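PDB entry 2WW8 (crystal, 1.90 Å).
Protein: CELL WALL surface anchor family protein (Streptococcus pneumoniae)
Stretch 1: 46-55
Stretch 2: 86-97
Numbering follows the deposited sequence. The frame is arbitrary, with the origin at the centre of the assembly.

Stretch 1, residues 46-55: AIGKVVIKET
Stretch 2 (86-97) TGEAIFSNIKPG

Residues 48-55 form a β-strand that pairs antiparallel with the strand around residues 88-92; their N-to-C directions diverge by 166° and their axes approach to 4.7 Å. Together the two stretches bury 741 Å², counting both sides. Ile 52 and Ala 89 form a hydrogen-bonded pair, with Ile 52 N to Ala 89 O and Ala 89 N to Ile 52 O both 2.9 Å. Val 50 and Phe 91 form the next, with Val 50 N to Phe 91 O at 3.1 Å and Phe 91 N to Val 50 O at 2.9 Å. Between them Val 51 faces Ile 90 in a non-hydrogen-bonded pair, CA to CA 4.5 Å, and CA-H...O contacts from Val 51 CA to Ala 89 O and from Lys 49 CA to Phe 91 O, each 3.3 Å, supplement the ladder.

The register then slips by one residue in a β-bulge. Extended backbone continues through Lys 49 (phi/psi -156/137), but across from it the partner strand spends two residues, Ser 92 and Asn 93, and turns a corner at Asn 93 (50/42), so that Gly 48 pairs with Ile 94. Gly 48 N donates to Ile 94 O at 2.8 Å and Ile 94 N to Gly 48 O at 3.1 Å; Ile 47 N adds a weak bond to Ile 94 O at 3.3 Å. Asn 93 N lies 3.3 Å from Gly 48 O at a poor angle, and a water bridges them instead, donating to Gly 48 O at 2.8 Å and accepting from Asn 93 N at 2.9 Å. Glycine suits position 48 because an ideal CB there would lie 2.9 Å from Ile 94 O, a clash. Gly 87, at 62/19, has the positive phi that glycine favours.

Val 50, Ile 52, Ala 89, Phe 91 and Ile 94 share one face, and all are buried. Phe 91 is m (chi2 -95°), and Ile 52 CD1 meets its ring at the edge, 4.0 Å from CE2. Ile 52 is m with chi2 at 97°, between wells, and its end comes nearer the partner strand than its CA-to-CB direction suggests. Val 50, in p, places CG1 4.1 Å from Phe 91 CB and 4.2 Å from Ile 94 CD1. Ile 94 is m,t, which also carries its CD1 to within 3.5 Å of Lys 49 CA. The small Ala 89 pairs directly with Ile 52.

Val 51, Lys 53, Glu 88 and Ile 90 occupy the other face. Val 51, in t, sets CG2 3.7 Å from CG2 of Ile 90 (m,t) and CG1 3.7 Å from Glu 88 CG. The extended Lys 53 (m,t,t,t) lays CE 3.8 Å from CG of Glu 88 (m,t, chi3 -1°); their charges are complementary, but Lys 53 NZ remains 4.5 Å from Glu 88 OE2, beyond a salt bridge. Lys 49, all t, packs CE 3.6 Å from Ile 90 CG2, while NZ is hydrogen-bonded elsewhere in the structure.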

# COMPACT_ATOMS: atom_id res chain seq x y z
N ALA A 46 -11.64 -35.14 -17.11
CA ALA A 46 -12.97 -34.53 -16.78
C ALA A 46 -13.04 -33.10 -17.34
O ALA A 46 -13.97 -32.36 -17.00
CB ALA A 46 -13.26 -34.58 -15.23
N ILE A 47 -12.11 -32.68 -18.18
CA ILE A 47 -12.10 -31.26 -18.54
C ILE A 47 -11.81 -30.93 -20.02
O ILE A 47 -11.89 -29.77 -20.43
CB ILE A 47 -11.31 -30.50 -17.44
CG1 ILE A 47 -11.24 -28.99 -17.70
CG2 ILE A 47 -10.02 -31.25 -17.05
CD1 ILE A 47 -10.01 -28.35 -17.10
N GLY A 48 -11.50 -31.94 -20.84
CA GLY A 48 -11.44 -31.76 -22.29
C GLY A 48 -12.74 -31.29 -22.94
O GLY A 48 -13.81 -31.53 -22.40
N LYS A 49 -12.65 -30.62 -24.09
CA LYS A 49 -13.81 -30.12 -24.82
C LYS A 49 -13.56 -29.90 -26.31
O LYS A 49 -12.52 -29.35 -26.68
CB LYS A 49 -14.36 -28.83 -24.22
CG LYS A 49 -15.56 -28.29 -24.99
CD LYS A 49 -15.94 -26.93 -24.49
CE LYS A 49 -17.21 -26.42 -25.10
NZ LYS A 49 -17.81 -25.35 -24.25
N VAL A 50 -14.51 -30.31 -27.15
CA VAL A 50 -14.44 -30.06 -28.60
C VAL A 50 -15.82 -29.77 -29.17
O VAL A 50 -16.81 -30.34 -28.71
CB VAL A 50 -13.70 -31.20 -29.34
CG1 VAL A 50 -14.51 -32.51 -29.32
CG2 VAL A 50 -13.35 -30.76 -30.76
N VAL A 51 -15.90 -28.87 -30.14
CA VAL A 51 -17.19 -28.46 -30.70
C VAL A 51 -17.11 -28.61 -32.24
O VAL A 51 -16.07 -28.31 -32.83
CB VAL A 51 -17.53 -27.00 -30.24
CG1 VAL A 51 -18.72 -26.39 -31.01
CG2 VAL A 51 -17.74 -26.91 -28.71
N ILE A 52 -18.18 -29.11 -32.87
CA ILE A 52 -18.24 -29.24 -34.34
C ILE A 52 -19.42 -28.49 -34.94
O ILE A 52 -20.56 -28.68 -34.53
CB ILE A 52 -18.29 -30.68 -34.88
CG1 ILE A 52 -17.22 -31.59 -34.25
CG2 ILE A 52 -18.04 -30.66 -36.37
CD1 ILE A 52 -17.72 -32.43 -33.08
N LYS A 53 -19.11 -27.62 -35.90
CA LYS A 53 -20.09 -26.90 -36.69
C LYS A 53 -20.10 -27.51 -38.10
O LYS A 53 -19.03 -27.91 -38.59
CB LYS A 53 -19.74 -25.42 -36.84
CG LYS A 53 -20.01 -24.56 -35.62
CD LYS A 53 -19.83 -23.09 -35.94
CE LYS A 53 -20.38 -22.27 -34.80
NZ LYS A 53 -20.71 -20.91 -35.28
N GLU A 54 -21.30 -27.55 -38.70
CA GLU A 54 -21.48 -27.93 -40.12
C GLU A 54 -22.14 -26.82 -40.95
O GLU A 54 -23.20 -26.30 -40.57
CB GLU A 54 -22.24 -29.24 -40.24
CG GLU A 54 -21.61 -30.40 -39.46
CD GLU A 54 -21.82 -31.74 -40.13
OE1 GLU A 54 -22.77 -31.84 -40.95
OE2 GLU A 54 -21.06 -32.69 -39.83
N THR A 55 -21.49 -26.45 -42.05
CA THR A 55 -22.11 -25.54 -43.02
C THR A 55 -22.43 -26.19 -44.38
O THR A 55 -21.91 -27.26 -44.72
CB THR A 55 -21.27 -24.25 -43.24
OG1 THR A 55 -20.01 -24.60 -43.85
CG2 THR A 55 -21.09 -23.47 -41.92
N THR A 86 -27.92 -22.61 -31.59
CA THR A 86 -26.49 -22.41 -31.91
C THR A 86 -25.87 -23.19 -33.10
O THR A 86 -24.77 -22.85 -33.56
CB THR A 86 -25.64 -22.63 -30.63
OG1 THR A 86 -25.57 -24.03 -30.33
CG2 THR A 86 -26.22 -21.85 -29.42
N GLY A 87 -26.52 -24.22 -33.63
CA GLY A 87 -25.94 -25.00 -34.73
C GLY A 87 -24.64 -25.74 -34.45
O GLY A 87 -23.94 -26.11 -35.39
N GLU A 88 -24.34 -25.96 -33.17
CA GLU A 88 -23.10 -26.60 -32.71
C GLU A 88 -23.33 -27.97 -32.08
O GLU A 88 -24.31 -28.16 -31.36
CB GLU A 88 -22.44 -25.75 -31.61
CG GLU A 88 -21.75 -24.43 -32.01
CD GLU A 88 -21.44 -23.52 -30.82
OE1 GLU A 88 -21.77 -23.88 -29.67
OE2 GLU A 88 -20.87 -22.42 -31.03
N ALA A 89 -22.44 -28.92 -32.32
CA ALA A 89 -22.42 -30.13 -31.50
C ALA A 89 -21.24 -30.13 -30.51
O ALA A 89 -20.09 -30.06 -30.91
CB ALA A 89 -22.40 -31.38 -32.36
N ILE A 90 -21.54 -30.21 -29.22
CA ILE A 90 -20.56 -29.94 -28.17
C ILE A 90 -20.29 -31.21 -27.37
O ILE A 90 -21.22 -31.74 -26.77
CB ILE A 90 -21.10 -28.86 -27.20
CG1 ILE A 90 -21.66 -27.65 -27.96
CG2 ILE A 90 -20.04 -28.44 -26.19
CD1 ILE A 90 -22.74 -26.91 -27.20
N PHE A 91 -19.05 -31.68 -27.35
CA PHE A 91 -18.59 -32.66 -26.36
C PHE A 91 -17.87 -32.03 -25.16
O PHE A 91 -16.81 -31.41 -25.31
CB PHE A 91 -17.66 -33.69 -27.01
CG PHE A 91 -18.32 -34.57 -28.04
CD1 PHE A 91 -18.81 -35.81 -27.67
CD2 PHE A 91 -18.45 -34.15 -29.36
CE1 PHE A 91 -19.43 -36.63 -28.61
CE2 PHE A 91 -19.07 -34.96 -30.31
CZ PHE A 91 -19.56 -36.21 -29.94
N SER A 92 -18.42 -32.19 -23.96
CA SER A 92 -17.88 -31.63 -22.71
C SER A 92 -17.19 -32.69 -21.86
O SER A 92 -17.26 -33.88 -22.17
CB SER A 92 -19.05 -31.09 -21.88
OG SER A 92 -19.69 -30.04 -22.57
N ASN A 93 -16.52 -32.31 -20.77
CA ASN A 93 -16.08 -33.28 -19.79
C ASN A 93 -15.33 -34.52 -20.28
O ASN A 93 -15.54 -35.65 -19.83
CB ASN A 93 -17.28 -33.69 -18.94
CG ASN A 93 -17.80 -32.53 -18.15
OD1 ASN A 93 -18.36 -31.59 -18.71
ND2 ASN A 93 -17.57 -32.57 -16.85
N ILE A 94 -14.43 -34.28 -21.23
CA ILE A 94 -13.70 -35.34 -21.89
C ILE A 94 -12.45 -35.62 -21.06
O ILE A 94 -11.70 -34.72 -20.68
CB ILE A 94 -13.38 -35.00 -23.36
CG1 ILE A 94 -14.61 -34.44 -24.08
CG2 ILE A 94 -12.78 -36.21 -24.08
CD1 ILE A 94 -14.29 -33.59 -25.31
N LYS A 95 -12.24 -36.90 -20.78
CA LYS A 95 -11.16 -37.32 -19.92
C LYS A 95 -9.88 -37.42 -20.73
O LYS A 95 -9.94 -37.68 -21.93
CB LYS A 95 -11.49 -38.66 -19.29
CG LYS A 95 -12.73 -38.59 -18.41
CD LYS A 95 -13.24 -39.99 -18.18
CE LYS A 95 -14.38 -40.02 -17.18
NZ LYS A 95 -15.18 -41.22 -17.53
N PRO A 96 -8.73 -37.18 -20.09
CA PRO A 96 -7.40 -37.43 -20.65
C PRO A 96 -7.36 -38.67 -21.56
O PRO A 96 -8.03 -39.66 -21.25
CB PRO A 96 -6.57 -37.68 -19.39
CG PRO A 96 -7.25 -36.85 -18.31
CD PRO A 96 -8.66 -36.55 -18.76
N GLY A 97 -6.61 -38.65 -22.65
CA GLY A 97 -6.53 -39.79 -23.56
C GLY A 97 -6.70 -39.45 -25.03
O GLY A 97 -6.68 -38.27 -25.41
O HOH W 1 -15.26 -29.74 -20.79